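Local coordinates for encapsidation protein (Lactococcus phage asccphi28, PDB 7JQP) that probably hydrolyses ATP to drive the viral DNA into the capsid, working as a five-subunit ring motor with an ASCE ATPase fold, at residues A40-L44 with V140-V144; K66-I70 with A108-I113; Y277-G283 with E357-F361. One frame throughout, in Å; residues are numbered along the deposited sequence.

Contact 1: A40-L44 with V140-V144; sequences ALDDL and VKYLV
Asp43 is the polar hub: its OD2 accepts a very short salt-bridging hydrogen bond from Lys141 NZ (2.5 Å) and a weak one from Tyr142 OH (3.0 Å). Lys141 is fully extended, t at every chi, while Asp43 and Tyr142 take m at chi1. Two successive strand residues can serve one carboxylate because Lys141 departs from extended geometry (psi -21°), so that both CA-to-CB bonds point toward the helix. Residues 40-44 are helical and 140-144 form a strand; their axes approach to 9.8 Å at 145°, obliquely antiparallel. In register, Ala40 CA lies 7.8 Å from Tyr142 CA, and Asp43 CA 8.6 Å from Lys141 CA. The Tyr142 ring stands with chi2 near -89°, and Ala40 CB makes a CH-pi contact over one face, 3.9 Å from the centroid and 9° off the normal. Leu44 CD1 comes within 4.2 Å of Tyr142 CD2. The helix follows the probable P-loop; the strand, between strands 50-55 and 183-188, is probably the Walker B strand of the ASCE fold. With Lys141 also in a weak, long ion pair with Asp181, one carboxylate oxygen thus couples charge pairing at a partly exposed edge to packing on the buried ring.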
ATOM      1  N   ALA A  40       2.277  14.821 -32.967  1.00 39.94           N
ATOM      2  CA  ALA A  40       3.211  15.667 -32.238  1.00 37.81           C
ATOM      3  C   ALA A  40       4.651  15.203 -32.417  1.00 41.45           C
ATOM      4  O   ALA A  40       5.573  16.019 -32.318  1.00 45.76           O
ATOM      5  CB  ALA A  40       2.843  15.682 -30.752  1.00 47.04           C
ATOM      6  N   LEU A  41       4.861  13.910 -32.688  1.00 45.85           N
ATOM      7  CA  LEU A  41       6.208  13.345 -32.683  1.00 49.82           C
ATOM      8  C   LEU A  41       7.190  14.224 -33.449  1.00 46.62           C
ATOM      9  O   LEU A  41       8.313  14.470 -32.993  1.00 48.39           O
ATOM     10  CB  LEU A  41       6.203  11.933 -33.268  1.00 47.12           C
ATOM     11  CG  LEU A  41       5.571  10.815 -32.443  1.00 41.99           C
ATOM     12  CD1 LEU A  41       5.786   9.473 -33.138  1.00 52.71           C
ATOM     13  CD2 LEU A  41       6.130  10.778 -31.033  1.00 36.61           C
ATOM     14  N   ASP A  42       6.799  14.681 -34.643  1.00 47.22           N
ATOM     15  CA  ASP A  42       7.717  15.484 -35.445  1.00 52.64           C
ATOM     16  C   ASP A  42       8.257  16.657 -34.638  1.00 51.66           C
ATOM     17  O   ASP A  42       9.448  16.981 -34.712  1.00 54.26           O
ATOM     18  CB  ASP A  42       7.018  15.979 -36.710  1.00 50.97           C
ATOM     19  CG  ASP A  42       7.995  16.394 -37.791  1.00 57.58           C
ATOM     20  OD1 ASP A  42       8.610  15.500 -38.413  1.00 56.95           O
ATOM     21  OD2 ASP A  42       8.150  17.613 -38.016  1.00 54.70           O
ATOM     22  N   ASP A  43       7.394  17.299 -33.849  1.00 40.12           N
ATOM     23  CA  ASP A  43       7.843  18.399 -33.003  1.00 43.36           C
ATOM     24  C   ASP A  43       8.705  17.893 -31.853  1.00 47.00           C
ATOM     25  O   ASP A  43       9.771  18.451 -31.571  1.00 50.11           O
ATOM     26  CB  ASP A  43       6.635  19.170 -32.470  1.00 46.09           C
ATOM     27  CG  ASP A  43       5.830  19.820 -33.576  1.00 53.73           C
ATOM     28  OD1 ASP A  43       5.529  19.132 -34.574  1.00 67.86           O
ATOM     29  OD2 ASP A  43       5.487  21.013 -33.442  1.00 67.87           O
ATOM     30  N   LEU A  44       8.267  16.828 -31.178  1.00 45.88           N
ATOM     31  CA  LEU A  44       9.016  16.356 -30.021  1.00 41.79           C
ATOM     32  C   LEU A  44      10.384  15.829 -30.439  1.00 46.01           C
ATOM     33  O   LEU A  44      11.387  16.069 -29.756  1.00 43.35           O
ATOM     34  CB  LEU A  44       8.250  15.256 -29.288  1.00 37.90           C
ATOM     35  CG  LEU A  44       6.986  15.614 -28.510  1.00 42.15           C
ATOM     36  CD1 LEU A  44       5.867  15.968 -29.478  1.00 33.86           C
ATOM     37  CD2 LEU A  44       6.567  14.491 -27.585  1.00 40.86           C
ATOM     38  N   VAL A 140       7.774  22.782 -23.001  1.00 47.12           N
ATOM     39  CA  VAL A 140       6.538  22.039 -23.255  1.00 39.00           C
ATOM     40  C   VAL A 140       5.671  22.802 -24.254  1.00 36.71           C
ATOM     41  O   VAL A 140       5.311  23.960 -24.020  1.00 36.80           O
ATOM     42  CB  VAL A 140       5.779  21.787 -21.945  1.00 33.32           C
ATOM     43  CG1 VAL A 140       4.569  20.900 -22.189  1.00 28.19           C
ATOM     44  CG2 VAL A 140       6.703  21.176 -20.915  1.00 34.59           C
ATOM     45  N   LYS A 141       5.306  22.138 -25.357  1.00 38.30           N
ATOM     46  CA  LYS A 141       4.439  22.727 -26.368  1.00 42.18           C
ATOM     47  C   LYS A 141       3.068  22.067 -26.432  1.00 36.50           C
ATOM     48  O   LYS A 141       2.124  22.687 -26.933  1.00 41.22           O
ATOM     49  CB  LYS A 141       5.084  22.627 -27.762  1.00 39.95           C
ATOM     50  CG  LYS A 141       4.241  23.214 -28.896  1.00 47.96           C
ATOM     51  CD  LYS A 141       4.838  22.907 -30.272  1.00 48.45           C
ATOM     52  CE  LYS A 141       4.070  23.613 -31.382  1.00 50.61           C
ATOM     53  NZ  LYS A 141       4.502  23.169 -32.737  1.00 70.29           N
ATOM     54  N   TYR A 142       2.933  20.841 -25.930  1.00 39.82           N
ATOM     55  CA  TYR A 142       1.685  20.095 -25.998  1.00 36.77           C
ATOM     56  C   TYR A 142       1.303  19.634 -24.599  1.00 35.60           C
ATOM     57  O   TYR A 142       2.150  19.129 -23.856  1.00 40.70           O
ATOM     58  CB  TYR A 142       1.808  18.876 -26.918  1.00 31.24           C
ATOM     59  CG  TYR A 142       2.083  19.183 -28.374  1.00 37.48           C
ATOM     60  CD1 TYR A 142       1.043  19.390 -29.271  1.00 29.35           C
ATOM     61  CD2 TYR A 142       3.384  19.252 -28.854  1.00 36.54           C
ATOM     62  CE1 TYR A 142       1.292  19.661 -30.606  1.00 40.50           C
ATOM     63  CE2 TYR A 142       3.643  19.524 -30.184  1.00 41.86           C
ATOM     64  CZ  TYR A 142       2.596  19.730 -31.055  1.00 48.25           C
ATOM     65  OH  TYR A 142       2.861  20.002 -32.379  1.00 39.45           O
ATOM     66  N   LEU A 143       0.030  19.801 -24.249  1.00 30.85           N
ATOM     67  CA  LEU A 143      -0.528  19.265 -23.013  1.00 33.15           C
ATOM     68  C   LEU A 143      -1.780  18.484 -23.376  1.00 37.15           C
ATOM     69  O   LEU A 143      -2.708  19.040 -23.975  1.00 31.74           O
ATOM     70  CB  LEU A 143      -0.852  20.378 -22.017  1.00 25.85           C
ATOM     71  CG  LEU A 143      -1.526  19.936 -20.719  1.00 24.30           C
ATOM     72  CD1 LEU A 143      -0.872  18.698 -20.139  1.00 33.63           C
ATOM     73  CD2 LEU A 143      -1.501  21.066 -19.704  1.00 24.05           C
ATOM     74  N   VAL A 144      -1.805  17.200 -23.030  1.00 39.51           N
ATOM     75  CA  VAL A 144      -2.920  16.319 -23.356  1.00 37.36           C
ATOM     76  C   VAL A 144      -3.542  15.819 -22.061  1.00 44.44           C
ATOM     77  O   VAL A 144      -2.875  15.153 -21.258  1.00 33.81           O
ATOM     78  CB  VAL A 144      -2.482  15.142 -24.241  1.00 27.05           C
ATOM     79  CG1 VAL A 144      -3.670  14.247 -24.556  1.00 30.41           C
ATOM     80  CG2 VAL A 144      -1.850  15.659 -25.518  1.00 30.06           C
TER

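Contact 2: K66-I70 with A108-I113; sequences KNNFI and AIRNKI
Ile113, in the m,t rotamer, sends CD1 against the linker segment 66-70, 3.6 Å from both Lys66 O and Phe69 CB, while its CG2 lies 4.2 Å from Ile70 CD1, Ile70 being m,t as well. The backbone opposite is a two-residue hairpin: a type II' turn from Ile109 to Lys112 (Arg110 at 60/-131), closed by Ile109 N to Lys112 O (3.0 Å) and Lys112 N to Ile109 O (3.1 Å). In segment 66-70, Phe69 N bonds Lys66 O (3.0 Å). Ala108 CA is 5.7 Å from Asn67 CA, and Ala108 CB touches Asn67 OD1 (3.4 Å). Lys66, with chi1 between wells at -30°, lays CG 3.8 Å from Arg110 O; its NZ is hydrogen-bonded to Ile61 O and makes a cation-pi contact with Phe123. Phe69 (chi1 t) meets Tyr53 and Phe123 edge-to-face and also touches the probable P-loop (Walker A). The linker between helices 58-62 and 72-79 thus packs on hairpin strands 102-109 and 112-115 in the antiparallel part of the ATPase sheet, with strand 118-125 alongside.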
ATOM      1  N   LYS A  66       4.032   3.367 -19.676  1.00 42.70           N
ATOM      2  CA  LYS A  66       4.717   4.422 -20.420  1.00 41.97           C
ATOM      3  C   LYS A  66       5.488   3.857 -21.607  1.00 50.51           C
ATOM      4  O   LYS A  66       5.635   4.535 -22.632  1.00 49.32           O
ATOM      5  CB  LYS A  66       5.645   5.237 -19.513  1.00 49.07           C
ATOM      6  CG  LYS A  66       5.178   5.330 -18.070  1.00 51.07           C
ATOM      7  CD  LYS A  66       3.802   5.981 -18.020  1.00 48.63           C
ATOM      8  CE  LYS A  66       3.492   6.603 -16.672  1.00 46.66           C
ATOM      9  NZ  LYS A  66       3.817   5.724 -15.519  1.00 44.99           N
ATOM     10  N   ASN A  67       5.998   2.628 -21.485  1.00 49.40           N
ATOM     11  CA  ASN A  67       6.798   2.047 -22.557  1.00 45.12           C
ATOM     12  C   ASN A  67       6.012   1.991 -23.863  1.00 48.69           C
ATOM     13  O   ASN A  67       6.580   2.167 -24.948  1.00 52.34           O
ATOM     14  CB  ASN A  67       7.269   0.647 -22.164  1.00 46.46           C
ATOM     15  CG  ASN A  67       8.009   0.629 -20.843  1.00 62.09           C
ATOM     16  OD1 ASN A  67       8.811   1.515 -20.553  1.00 63.66           O
ATOM     17  ND2 ASN A  67       7.733  -0.381 -20.029  1.00 74.83           N
ATOM     18  N   ASN A  68       4.704   1.733 -23.784  1.00 52.64           N
ATOM     19  CA  ASN A  68       3.875   1.620 -24.976  1.00 51.04           C
ATOM     20  C   ASN A  68       3.188   2.932 -25.340  1.00 50.36           C
ATOM     21  O   ASN A  68       2.304   2.940 -26.203  1.00 50.30           O
ATOM     22  CB  ASN A  68       2.817   0.525 -24.812  1.00 61.41           C
ATOM     23  CG  ASN A  68       3.422  -0.825 -24.486  1.00 55.02           C
ATOM     24  OD1 ASN A  68       4.639  -0.989 -24.495  1.00 47.25           O
ATOM     25  ND2 ASN A  68       2.566  -1.826 -24.295  1.00 71.76           N
ATOM     26  N   PHE A  69       3.573   4.037 -24.697  1.00 49.16           N
ATOM     27  CA  PHE A  69       3.033   5.341 -25.068  1.00 41.71           C
ATOM     28  C   PHE A  69       3.397   5.675 -26.509  1.00 33.51           C
ATOM     29  O   PHE A  69       2.573   6.206 -27.263  1.00 35.33           O
ATOM     30  CB  PHE A  69       3.570   6.402 -24.108  1.00 36.92           C
ATOM     31  CG  PHE A  69       2.824   7.708 -24.152  1.00 39.55           C
ATOM     32  CD1 PHE A  69       1.529   7.792 -23.667  1.00 40.80           C
ATOM     33  CD2 PHE A  69       3.417   8.848 -24.663  1.00 49.82           C
ATOM     34  CE1 PHE A  69       0.840   8.988 -23.692  1.00 46.64           C
ATOM     35  CE2 PHE A  69       2.730  10.047 -24.696  1.00 58.59           C
ATOM     36  CZ  PHE A  69       1.440  10.117 -24.209  1.00 56.13           C
ATOM     37  N   ILE A  70       4.628   5.359 -26.905  1.00 38.72           N
ATOM     38  CA  ILE A  70       5.095   5.444 -28.284  1.00 56.99           C
ATOM     39  C   ILE A  70       5.334   4.019 -28.766  1.00 58.41           C
ATOM     40  O   ILE A  70       6.065   3.258 -28.119  1.00 60.27           O
ATOM     41  CB  ILE A  70       6.390   6.269 -28.367  1.00 52.88           C
ATOM     42  CG1 ILE A  70       6.161   7.690 -27.849  1.00 41.69           C
ATOM     43  CG2 ILE A  70       6.890   6.295 -29.811  1.00 47.55           C
ATOM     44  CD1 ILE A  70       7.428   8.528 -27.767  1.00 38.59           C
ATOM     45  N   ALA A 108      12.049   5.049 -21.707  1.00 38.89           N
ATOM     46  CA  ALA A 108      11.045   5.430 -20.723  1.00 42.25           C
ATOM     47  C   ALA A 108      11.517   5.030 -19.333  1.00 35.46           C
ATOM     48  O   ALA A 108      11.712   3.841 -19.059  1.00 49.75           O
ATOM     49  CB  ALA A 108       9.696   4.782 -21.036  1.00 42.48           C
ATOM     50  N   ILE A 109      11.701   6.019 -18.462  1.00 39.52           N
ATOM     51  CA  ILE A 109      12.118   5.793 -17.083  1.00 42.98           C
ATOM     52  C   ILE A 109      11.203   6.593 -16.168  1.00 55.01           C
ATOM     53  O   ILE A 109      11.063   7.810 -16.331  1.00 49.70           O
ATOM     54  CB  ILE A 109      13.592   6.178 -16.843  1.00 32.56           C
ATOM     55  CG1 ILE A 109      14.498   5.426 -17.819  1.00 51.35           C
ATOM     56  CG2 ILE A 109      13.982   5.901 -15.397  1.00 45.38           C
ATOM     57  CD1 ILE A 109      15.978   5.720 -17.646  1.00 48.34           C
ATOM     58  N   ARG A 110      10.590   5.910 -15.205  1.00 48.80           N
ATOM     59  CA  ARG A 110       9.748   6.545 -14.187  1.00 46.25           C
ATOM     60  C   ARG A 110       8.607   7.262 -14.905  1.00 45.81           C
ATOM     61  O   ARG A 110       7.951   6.648 -15.761  1.00 46.13           O
ATOM     62  CB  ARG A 110      10.629   7.427 -13.307  1.00 52.18           C
ATOM     63  CG  ARG A 110      11.491   6.658 -12.325  1.00 65.39           C
ATOM     64  CD  ARG A 110      12.474   7.568 -11.607  1.00 64.20           C
ATOM     65  NE  ARG A 110      13.213   6.844 -10.575  1.00 73.52           N
ATOM     66  CZ  ARG A 110      14.178   5.965 -10.822  1.00 95.78           C
ATOM     67  NH1 ARG A 110      14.525   5.687 -12.072  1.00 79.99           N
ATOM     68  NH2 ARG A 110      14.794   5.357  -9.818  1.00108.82           N
ATOM     69  N   ASN A 111       8.331   8.524 -14.592  1.00 43.42           N
ATOM     70  CA  ASN A 111       7.233   9.285 -15.165  1.00 46.18           C
ATOM     71  C   ASN A 111       7.660  10.112 -16.368  1.00 43.62           C
ATOM     72  O   ASN A 111       6.964  11.068 -16.729  1.00 45.85           O
ATOM     73  CB  ASN A 111       6.642  10.185 -14.075  1.00 60.32           C
ATOM     74  CG  ASN A 111       5.652   9.457 -13.180  1.00 67.50           C
ATOM     75  OD1 ASN A 111       5.453   8.248 -13.306  1.00 61.42           O
ATOM     76  ND2 ASN A 111       5.105  10.175 -12.203  1.00 63.01           N
ATOM     77  N   LYS A 112       8.780   9.763 -17.000  1.00 43.87           N
ATOM     78  CA  LYS A 112       9.288  10.508 -18.140  1.00 41.54           C
ATOM     79  C   LYS A 112       9.603   9.552 -19.283  1.00 31.20           C
ATOM     80  O   LYS A 112       9.936   8.385 -19.065  1.00 30.90           O
ATOM     81  CB  LYS A 112      10.556  11.289 -17.766  1.00 44.91           C
ATOM     82  CG  LYS A 112      10.362  12.277 -16.626  1.00 42.52           C
ATOM     83  CD  LYS A 112      11.624  13.084 -16.370  1.00 30.95           C
ATOM     84  CE  LYS A 112      11.432  14.055 -15.215  1.00 50.26           C
ATOM     85  NZ  LYS A 112      12.617  14.935 -15.017  1.00 70.71           N
ATOM     86  N   ILE A 113       9.513  10.069 -20.503  1.00 30.41           N
ATOM     87  CA  ILE A 113       9.955   9.373 -21.705  1.00 36.35           C
ATOM     88  C   ILE A 113      11.053  10.221 -22.328  1.00 41.98           C
ATOM     89  O   ILE A 113      10.883  11.436 -22.488  1.00 36.56           O
ATOM     90  CB  ILE A 113       8.800   9.168 -22.699  1.00 29.10           C
ATOM     91  CG1 ILE A 113       7.820   8.119 -22.176  1.00 31.50           C
ATOM     92  CG2 ILE A 113       9.362   8.739 -24.051  1.00 36.55           C
ATOM     93  CD1 ILE A 113       6.564   7.993 -23.019  1.00 36.97           C
TER

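Contact 3: Y277-G283 with E357-F361; sequences YDRQYLG and EWSKF
Leu282 is the principal bump. From strand 280-283, in the m,t rotamer, it enters a hollow on helix 357-361 walled by Trp358 and Phe361, one helical turn apart. Leu282 CD2 sits over the face of the Trp358 five-membered ring as a CH-pi contact, 4.1 Å from its centroid and 16° off the normal; Leu282 CB is 3.7 Å from Trp358 CZ2, and Leu282 CD1 3.7 Å from Phe361 CB. Leu282 CA and Trp358 CA are 7.6 Å apart. The Trp358 side chain, with chi1 between wells at -99°, brings CZ2 to 3.6 Å from Gly283 O, which lies at the ring edge, while its NE1 is hydrogen-bonded to Gln298 O on the adjacent strand.

Phe361 is a second bump, pointing the other way: its edge presses on the face of Tyr277 in a T-shaped pair, centroids 5.1 Å apart, planes at 71°, with Phe361 CD1 3.7 Å from Tyr277 CG. Both rings have chi1 t, and their CA atoms are 7.4 Å apart. Tyr277 is brought here by a tight hairpin, with Asp278 and Arg279 both in left-handed conformation, closed by Tyr277 N to Gln280 O (2.8 Å) and a weak Gln280 N to Tyr277 O (3.1 Å). At the margin Gln280 OE1 and Glu357 OE2, both acceptors, approach only to 4.0 Å. In the turn, Asp278 forms a salt bridge with Arg246 of a neighbouring subunit.

The axes pass 10.4 Å apart at -88°: helix-on-sheet packing, with the helix at right angles to the hairpin strand, contributing to the apolar layer between helix 352-365 and the sheet that holds strand 280-288.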
ATOM      1  N   TYR A 277     -21.353  36.219  -6.154  1.00 29.68           N
ATOM      2  CA  TYR A 277     -20.269  35.488  -6.790  1.00 32.41           C
ATOM      3  C   TYR A 277     -20.009  36.041  -8.180  1.00 33.24           C
ATOM      4  O   TYR A 277     -20.935  36.177  -8.984  1.00 34.77           O
ATOM      5  CB  TYR A 277     -20.583  33.991  -6.885  1.00 33.74           C
ATOM      6  CG  TYR A 277     -19.347  33.149  -7.083  1.00 38.37           C
ATOM      7  CD1 TYR A 277     -18.420  33.006  -6.062  1.00 43.35           C
ATOM      8  CD2 TYR A 277     -19.098  32.513  -8.291  1.00 38.77           C
ATOM      9  CE1 TYR A 277     -17.283  32.245  -6.232  1.00 43.53           C
ATOM     10  CE2 TYR A 277     -17.961  31.749  -8.471  1.00 39.11           C
ATOM     11  CZ  TYR A 277     -17.057  31.619  -7.437  1.00 44.86           C
ATOM     12  OH  TYR A 277     -15.923  30.860  -7.607  1.00 61.28           O
ATOM     13  N   ASP A 278     -18.743  36.361  -8.451  1.00 44.87           N
ATOM     14  CA  ASP A 278     -18.294  36.728  -9.794  1.00 45.68           C
ATOM     15  C   ASP A 278     -19.106  37.899 -10.344  1.00 46.81           C
ATOM     16  O   ASP A 278     -19.686  37.831 -11.430  1.00 38.28           O
ATOM     17  CB  ASP A 278     -18.362  35.514 -10.726  1.00 49.75           C
ATOM     18  CG  ASP A 278     -17.736  35.777 -12.079  1.00 48.56           C
ATOM     19  OD1 ASP A 278     -17.164  36.866 -12.270  1.00 47.92           O
ATOM     20  OD2 ASP A 278     -17.812  34.888 -12.953  1.00 53.35           O
ATOM     21  N   ARG A 279     -19.133  38.990  -9.578  1.00 43.56           N
ATOM     22  CA  ARG A 279     -19.767  40.242  -9.985  1.00 37.99           C
ATOM     23  C   ARG A 279     -21.264  40.086 -10.218  1.00 28.57           C
ATOM     24  O   ARG A 279     -21.872  40.880 -10.942  1.00 29.30           O
ATOM     25  CB  ARG A 279     -19.084  40.812 -11.233  1.00 56.78           C
ATOM     26  CG  ARG A 279     -17.696  41.366 -10.944  1.00 66.62           C
ATOM     27  CD  ARG A 279     -17.032  41.964 -12.174  1.00 84.41           C
ATOM     28  NE  ARG A 279     -15.893  42.795 -11.793  1.00 80.92           N
ATOM     29  CZ  ARG A 279     -15.326  43.703 -12.580  1.00 81.90           C
ATOM     30  NH1 ARG A 279     -15.787  43.908 -13.807  1.00 74.27           N
ATOM     31  NH2 ARG A 279     -14.297  44.411 -12.135  1.00 79.75           N
ATOM     32  N   GLN A 280     -21.865  39.077  -9.596  1.00 31.40           N
ATOM     33  CA  GLN A 280     -23.287  38.805  -9.729  1.00 33.16           C
ATOM     34  C   GLN A 280     -23.789  38.253  -8.404  1.00 34.54           C
ATOM     35  O   GLN A 280     -23.013  37.992  -7.481  1.00 48.93           O
ATOM     36  CB  GLN A 280     -23.576  37.810 -10.856  1.00 39.98           C
ATOM     37  CG  GLN A 280     -23.756  38.424 -12.231  1.00 65.72           C
ATOM     38  CD  GLN A 280     -24.131  37.386 -13.275  1.00 59.14           C
ATOM     39  OE1 GLN A 280     -23.932  36.186 -13.072  1.00 35.72           O
ATOM     40  NE2 GLN A 280     -24.690  37.841 -14.392  1.00 53.70           N
ATOM     41  N   TYR A 281     -25.102  38.069  -8.317  1.00 27.65           N
ATOM     42  CA  TYR A 281     -25.731  37.476  -7.147  1.00 36.94           C
ATOM     43  C   TYR A 281     -26.483  36.226  -7.571  1.00 43.78           C
ATOM     44  O   TYR A 281     -27.314  36.275  -8.484  1.00 35.60           O
ATOM     45  CB  TYR A 281     -26.682  38.459  -6.464  1.00 29.54           C
ATOM     46  CG  TYR A 281     -26.017  39.740  -6.019  1.00 27.74           C
ATOM     47  CD1 TYR A 281     -25.750  40.756  -6.925  1.00 33.70           C
ATOM     48  CD2 TYR A 281     -25.655  39.933  -4.694  1.00 40.45           C
ATOM     49  CE1 TYR A 281     -25.143  41.930  -6.525  1.00 34.56           C
ATOM     50  CE2 TYR A 281     -25.046  41.103  -4.284  1.00 54.27           C
ATOM     51  CZ  TYR A 281     -24.793  42.099  -5.203  1.00 46.45           C
ATOM     52  OH  TYR A 281     -24.189  43.268  -4.797  1.00 59.19           O
ATOM     53  N   LEU A 282     -26.177  35.111  -6.918  1.00 42.65           N
ATOM     54  CA  LEU A 282     -26.853  33.846  -7.160  1.00 33.57           C
ATOM     55  C   LEU A 282     -27.896  33.637  -6.074  1.00 32.14           C
ATOM     56  O   LEU A 282     -27.599  33.800  -4.886  1.00 42.09           O
ATOM     57  CB  LEU A 282     -25.865  32.683  -7.164  1.00 38.06           C
ATOM     58  CG  LEU A 282     -24.762  32.689  -8.218  1.00 34.74           C
ATOM     59  CD1 LEU A 282     -23.801  31.540  -7.939  1.00 44.15           C
ATOM     60  CD2 LEU A 282     -25.339  32.579  -9.612  1.00 33.19           C
ATOM     61  N   GLY A 283     -29.107  33.283  -6.478  1.00 36.01           N
ATOM     62  CA  GLY A 283     -30.195  33.110  -5.541  1.00 41.28           C
ATOM     63  C   GLY A 283     -30.841  31.751  -5.700  1.00 36.09           C
ATOM     64  O   GLY A 283     -30.913  31.195  -6.795  1.00 42.95           O
ATOM     65  N   GLU A 357     -23.174  29.185 -14.878  1.00 45.07           N
ATOM     66  CA  GLU A 357     -22.723  30.039 -13.784  1.00 39.09           C
ATOM     67  C   GLU A 357     -22.856  29.315 -12.449  1.00 40.38           C
ATOM     68  O   GLU A 357     -21.950  29.368 -11.608  1.00 37.58           O
ATOM     69  CB  GLU A 357     -23.526  31.341 -13.742  1.00 43.68           C
ATOM     70  CG  GLU A 357     -23.696  32.062 -15.068  1.00 55.07           C
ATOM     71  CD  GLU A 357     -22.484  32.881 -15.462  1.00 70.70           C
ATOM     72  OE1 GLU A 357     -21.355  32.489 -15.096  1.00 68.70           O
ATOM     73  OE2 GLU A 357     -22.664  33.921 -16.131  1.00 62.49           O
ATOM     74  N   TRP A 358     -23.990  28.636 -12.236  1.00 35.04           N
ATOM     75  CA  TRP A 358     -24.180  27.894 -10.995  1.00 34.76           C
ATOM     76  C   TRP A 358     -23.182  26.751 -10.876  1.00 39.91           C
ATOM     77  O   TRP A 358     -22.725  26.442  -9.769  1.00 37.22           O
ATOM     78  CB  TRP A 358     -25.610  27.362 -10.906  1.00 37.86           C
ATOM     79  CG  TRP A 358     -26.508  28.212 -10.050  1.00 34.91           C
ATOM     80  CD1 TRP A 358     -27.466  29.090 -10.470  1.00 30.76           C
ATOM     81  CD2 TRP A 358     -26.485  28.298  -8.622  1.00 31.92           C
ATOM     82  NE1 TRP A 358     -28.059  29.695  -9.387  1.00 31.14           N
ATOM     83  CE2 TRP A 358     -27.469  29.228  -8.241  1.00 34.12           C
ATOM     84  CE3 TRP A 358     -25.729  27.671  -7.627  1.00 36.70           C
ATOM     85  CZ2 TRP A 358     -27.721  29.544  -6.907  1.00 46.95           C
ATOM     86  CZ3 TRP A 358     -25.980  27.984  -6.306  1.00 32.73           C
ATOM     87  CH2 TRP A 358     -26.965  28.913  -5.957  1.00 36.49           C
ATOM     88  N   SER A 359     -22.828  26.121 -11.999  1.00 39.19           N
ATOM     89  CA  SER A 359     -21.877  25.014 -11.955  1.00 41.49           C
ATOM     90  C   SER A 359     -20.491  25.492 -11.536  1.00 46.83           C
ATOM     91  O   SER A 359     -19.801  24.810 -10.769  1.00 44.12           O
ATOM     92  CB  SER A 359     -21.817  24.303 -13.308  1.00 32.77           C
ATOM     93  OG  SER A 359     -23.112  24.010 -13.804  1.00 45.92           O
ATOM     94  N   LYS A 360     -20.062  26.652 -12.037  1.00 41.55           N
ATOM     95  CA  LYS A 360     -18.773  27.195 -11.620  1.00 37.21           C
ATOM     96  C   LYS A 360     -18.734  27.401 -10.111  1.00 43.43           C
ATOM     97  O   LYS A 360     -17.737  27.078  -9.454  1.00 44.85           O
ATOM     98  CB  LYS A 360     -18.498  28.519 -12.334  1.00 33.79           C
ATOM     99  CG  LYS A 360     -18.142  28.402 -13.807  1.00 40.70           C
ATOM    100  CD  LYS A 360     -17.584  29.730 -14.323  1.00 43.21           C
ATOM    101  CE  LYS A 360     -17.098  29.636 -15.764  1.00 43.18           C
ATOM    102  NZ  LYS A 360     -18.075  28.956 -16.661  1.00 43.33           N
ATOM    103  N   PHE A 361     -19.812  27.950  -9.550  1.00 40.13           N
ATOM    104  CA  PHE A 361     -19.866  28.199  -8.115  1.00 39.66           C
ATOM    105  C   PHE A 361     -19.880  26.897  -7.326  1.00 41.23           C
ATOM    106  O   PHE A 361     -19.133  26.741  -6.353  1.00 47.21           O
ATOM    107  CB  PHE A 361     -21.100  29.034  -7.783  1.00 34.17           C
ATOM    108  CG  PHE A 361     -21.350  29.189  -6.315  1.00 32.41           C
ATOM    109  CD1 PHE A 361     -20.595  30.070  -5.563  1.00 36.30           C
ATOM    110  CD2 PHE A 361     -22.337  28.452  -5.684  1.00 34.79           C
ATOM    111  CE1 PHE A 361     -20.825  30.218  -4.210  1.00 48.59           C
ATOM    112  CE2 PHE A 361     -22.570  28.593  -4.333  1.00 38.14           C
ATOM    113  CZ  PHE A 361     -21.812  29.478  -3.594  1.00 50.59           C
TER

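Running from the N terminus, helix 32-46 supplies the first half of contact 1, but its loop closes only when the chain returns on strand 140-145. Contact 2 forms within that span, joining the 66-70 linker to the hairpin at 108-113, so it is enclosed by contact 1. Both reach the same large sheet of the ATPase part; their centres are 15 Å apart, and they touch where Leu41 CD2 packs 4.2 Å from Ile70 CD1. Contact 3 follows in series, tying a hairpin of the second sheet to the late helix 352-365. It lies on the opposite side of the chain's centre from both, its nearest atoms about 18 Å from contact 1 and about 28 Å from contact 2.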